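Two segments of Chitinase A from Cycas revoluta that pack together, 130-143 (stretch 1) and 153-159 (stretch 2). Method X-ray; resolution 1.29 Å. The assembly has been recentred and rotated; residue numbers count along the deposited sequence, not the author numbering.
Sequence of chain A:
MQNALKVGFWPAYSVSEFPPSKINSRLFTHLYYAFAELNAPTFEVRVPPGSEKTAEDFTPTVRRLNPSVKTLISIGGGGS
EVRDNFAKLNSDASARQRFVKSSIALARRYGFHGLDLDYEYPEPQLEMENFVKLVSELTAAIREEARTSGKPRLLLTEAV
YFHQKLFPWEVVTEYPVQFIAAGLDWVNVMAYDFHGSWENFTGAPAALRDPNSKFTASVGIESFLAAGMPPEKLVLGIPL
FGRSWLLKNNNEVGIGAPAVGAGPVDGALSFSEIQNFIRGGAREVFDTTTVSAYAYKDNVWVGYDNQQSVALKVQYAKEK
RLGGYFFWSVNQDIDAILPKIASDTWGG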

# COMPACT_ATOMS: atom_id res chain seq x y z
N ASN A 130 -22.08 2.61 2.98
CA ASN A 130 -22.25 2.31 1.57
C ASN A 130 -21.12 1.44 1.01
O ASN A 130 -21.35 0.62 0.11
N PHE A 131 -19.91 1.61 1.54
CA PHE A 131 -18.77 0.77 1.18
C PHE A 131 -19.02 -0.68 1.62
O PHE A 131 -18.70 -1.61 0.88
N VAL A 132 -19.60 -0.84 2.81
CA VAL A 132 -20.04 -2.15 3.30
C VAL A 132 -20.96 -2.85 2.28
O VAL A 132 -20.80 -4.04 2.01
N LYS A 133 -21.91 -2.10 1.71
CA LYS A 133 -22.82 -2.64 0.70
C LYS A 133 -22.04 -3.14 -0.52
O LYS A 133 -22.25 -4.26 -0.97
N LEU A 134 -21.13 -2.31 -1.03
CA LEU A 134 -20.31 -2.68 -2.19
C LEU A 134 -19.51 -3.95 -1.93
O LEU A 134 -19.54 -4.89 -2.73
N VAL A 135 -18.79 -3.97 -0.81
CA VAL A 135 -17.90 -5.09 -0.50
C VAL A 135 -18.67 -6.38 -0.24
O VAL A 135 -18.25 -7.46 -0.68
N SER A 136 -19.81 -6.28 0.43
CA SER A 136 -20.64 -7.47 0.68
C SER A 136 -21.12 -8.07 -0.65
O SER A 136 -21.07 -9.29 -0.84
N GLU A 137 -21.56 -7.21 -1.56
CA GLU A 137 -22.00 -7.63 -2.89
C GLU A 137 -20.85 -8.22 -3.71
O GLU A 137 -21.04 -9.21 -4.42
N LEU A 138 -19.67 -7.63 -3.58
CA LEU A 138 -18.49 -8.12 -4.29
C LEU A 138 -18.07 -9.51 -3.79
O LEU A 138 -17.80 -10.41 -4.60
N THR A 139 -18.05 -9.69 -2.48
CA THR A 139 -17.74 -11.00 -1.88
C THR A 139 -18.67 -12.09 -2.41
O THR A 139 -18.21 -13.16 -2.82
N ALA A 140 -19.98 -11.82 -2.41
CA ALA A 140 -20.98 -12.77 -2.89
C ALA A 140 -20.79 -13.11 -4.37
O ALA A 140 -20.85 -14.27 -4.77
N ALA A 141 -20.54 -12.09 -5.19
CA ALA A 141 -20.36 -12.29 -6.62
C ALA A 141 -19.07 -13.06 -6.93
O ALA A 141 -19.03 -13.85 -7.88
N ILE A 142 -18.03 -12.84 -6.13
CA ILE A 142 -16.78 -13.58 -6.26
C ILE A 142 -17.01 -15.08 -6.00
O ILE A 142 -16.53 -15.93 -6.75
N ARG A 143 -17.77 -15.38 -4.95
CA ARG A 143 -18.12 -16.77 -4.64
C ARG A 143 -18.99 -17.40 -5.72
O ARG A 143 -18.79 -18.57 -6.08
N ARG A 153 -11.92 -19.21 -6.24
CA ARG A 153 -12.43 -17.85 -6.17
C ARG A 153 -11.30 -16.83 -6.23
O ARG A 153 -10.18 -17.08 -5.76
N LEU A 154 -11.59 -15.70 -6.85
CA LEU A 154 -10.67 -14.57 -6.84
C LEU A 154 -10.37 -14.17 -5.41
O LEU A 154 -11.25 -14.20 -4.54
N LEU A 155 -9.11 -13.82 -5.16
CA LEU A 155 -8.75 -13.20 -3.90
C LEU A 155 -9.36 -11.81 -3.84
O LEU A 155 -9.59 -11.18 -4.87
N LEU A 156 -9.65 -11.34 -2.63
CA LEU A 156 -10.16 -10.00 -2.43
C LEU A 156 -9.45 -9.35 -1.26
O LEU A 156 -9.47 -9.87 -0.14
N THR A 157 -8.80 -8.22 -1.53
CA THR A 157 -8.13 -7.46 -0.49
C THR A 157 -8.53 -6.00 -0.58
O THR A 157 -9.18 -5.58 -1.54
N GLU A 158 -8.17 -5.22 0.43
CA GLU A 158 -8.34 -3.77 0.36
C GLU A 158 -7.24 -3.06 1.13
O GLU A 158 -6.67 -3.62 2.08
N ALA A 159 -6.94 -1.84 0.71
CA ALA A 159 -6.05 -0.96 1.45
C ALA A 159 -6.81 -0.38 2.64
O ALA A 159 -7.98 0.00 2.51

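Helix 130-143 packs against strand 155-159 in a nearly antiparallel arrangement, with an angle of 162° and axes 9.9 Å apart at closest approach. No direct hydrogen bond joins the two stretches, so packing dominates the contact.

Phe131, Val135, Leu138 and Ile142 point toward stretch 2. Their spacing of three or four residues sets them along one side of the helix. From the other stretch Arg153, Leu156 and Glu158 point toward the helix, while Leu155 points away, in keeping with the alternation of a strand from Leu155 through Leu156.

Ile142 is the most covered residue. Its chi1 is m and its chi2 is t. This conformation extends Ile142 CD1 to 3.9 Å from Leu156 CB, while Ile142 CG2 lies 3.8 Å from Arg153 CB and 3.4 Å from Leu154 O. Leu156 is t at chi1 and p at chi2. Its closest approaches are Leu156 CD1 to Leu138 CD2 at 3.6 Å and Leu156 CD2 to Thr139 OG1 at 3.7 Å. Leu138 has the same t, p rotamer. Thr139 points sideways with chi1 m, which brings its OG1 to 3.0 Å from Val135 O, one turn back in the helix.

Glu158 has chi1 p and chi2 t. Its OE2 approaches Phe131 CE1 at 3.7 Å, oblique to the ring, and Val135 CG2 at 4.3 Å. Phe131 and Val135 are both t at chi1.

At the other end, Arg143 (chi1 m) and Arg153 (chi1 p) are both t at chi2 and chi3. These extended chains bring the guanidinium groups together face over face, with Arg143 NH1 3.5 Å from Arg153 CZ. The charges are alike, so this is not a salt bridge.

One water bridges the backbones. It donates to Ile142 O at 2.7 Å and accepts from Leu154 N at 2.9 Å.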

# COMPACT_ATOMS: atom_id res chain seq x y z
CB ASN A 130 -22.42 3.59 0.75
CG ASN A 130 -23.75 4.29 1.03
OD1 ASN A 130 -24.65 3.73 1.66
ND2 ASN A 130 -23.87 5.52 0.56
CB PHE A 131 -17.48 1.33 1.79
CG PHE A 131 -16.21 0.69 1.27
CD1 PHE A 131 -15.17 0.41 2.15
CD2 PHE A 131 -16.04 0.40 -0.08
CE1 PHE A 131 -13.98 -0.15 1.70
CE2 PHE A 131 -14.84 -0.17 -0.54
CZ PHE A 131 -13.82 -0.44 0.35
CB VAL A 132 -20.71 -2.03 4.70
CG1 VAL A 132 -21.60 -3.24 5.01
CG2 VAL A 132 -19.66 -1.84 5.78
CB LYS A 133 -23.86 -1.60 0.27
CG LYS A 133 -24.81 -1.15 1.37
CD LYS A 133 -25.76 -0.08 0.86
CE LYS A 133 -26.49 0.61 2.00
NZ LYS A 133 -27.39 1.69 1.50
CB LEU A 134 -19.36 -1.54 -2.58
CG LEU A 134 -18.51 -1.81 -3.84
CD1 LEU A 134 -19.33 -1.55 -5.11
CD2 LEU A 134 -17.24 -0.96 -3.83
CB VAL A 135 -16.94 -4.73 0.66
CG1 VAL A 135 -16.10 -5.94 1.07
CG2 VAL A 135 -16.02 -3.59 0.26
CB SER A 136 -21.83 -7.13 1.57
OG SER A 136 -22.58 -8.29 1.87
CB GLU A 137 -22.68 -6.47 -3.62
CG GLU A 137 -24.04 -6.09 -3.01
CD GLU A 137 -24.49 -4.66 -3.30
OE1 GLU A 137 -23.87 -3.98 -4.14
OE2 GLU A 137 -25.47 -4.22 -2.67
CB LEU A 138 -17.34 -7.12 -4.18
CG LEU A 138 -16.05 -7.42 -4.96
CD1 LEU A 138 -16.32 -7.66 -6.45
CD2 LEU A 138 -15.07 -6.28 -4.77
CB THR A 139 -17.81 -10.94 -0.33
OG1 THR A 139 -16.84 -10.00 0.15
CG2 THR A 139 -17.55 -12.31 0.29
CB ALA A 140 -22.38 -12.24 -2.64
CB ALA A 141 -20.40 -10.98 -7.36
CB ILE A 142 -15.67 -12.99 -5.34
CG1 ILE A 142 -15.09 -11.73 -5.99
CG2 ILE A 142 -14.58 -14.01 -5.06
CD1 ILE A 142 -14.16 -10.93 -5.09
CB ARG A 143 -18.77 -16.87 -3.26
CG ARG A 143 -17.74 -16.80 -2.14
CD ARG A 143 -18.36 -16.72 -0.76
NE ARG A 143 -17.33 -16.68 0.27
CZ ARG A 143 -16.74 -17.75 0.80
NH1 ARG A 143 -15.81 -17.59 1.74
NH2 ARG A 143 -17.07 -18.97 0.41
CB ARG A 153 -13.33 -17.62 -4.94
CG ARG A 153 -12.63 -17.49 -3.60
CD ARG A 153 -13.61 -17.03 -2.53
NE ARG A 153 -13.01 -16.98 -1.21
CZ ARG A 153 -13.01 -17.98 -0.33
NH1 ARG A 153 -13.60 -19.13 -0.62
NH2 ARG A 153 -12.43 -17.82 0.85
CB LEU A 154 -11.30 -13.39 -7.58
CG LEU A 154 -11.41 -13.51 -9.10
CD1 LEU A 154 -12.33 -12.43 -9.64
CD2 LEU A 154 -10.03 -13.43 -9.76
CB LEU A 155 -7.23 -13.11 -3.74
CG LEU A 155 -6.43 -14.42 -3.76
CD1 LEU A 155 -4.94 -14.12 -3.86
CD2 LEU A 155 -6.72 -15.29 -2.54
CB LEU A 156 -11.67 -10.00 -2.20
CG LEU A 156 -12.31 -8.62 -2.01
CD1 LEU A 156 -12.17 -7.76 -3.25
CD2 LEU A 156 -13.77 -8.75 -1.59
CB THR A 157 -6.58 -7.62 -0.56
OG1 THR A 157 -6.08 -7.02 -1.77
CG2 THR A 157 -6.18 -9.09 -0.53
CB GLU A 158 -9.72 -3.34 0.87
CG GLU A 158 -9.81 -3.24 2.38
CD GLU A 158 -11.21 -2.96 2.89
OE1 GLU A 158 -11.31 -2.38 3.99
OE2 GLU A 158 -12.19 -3.32 2.20
CB ALA A 159 -5.55 0.16 0.55
O HOH W 1 -14.21 -15.62 -8.10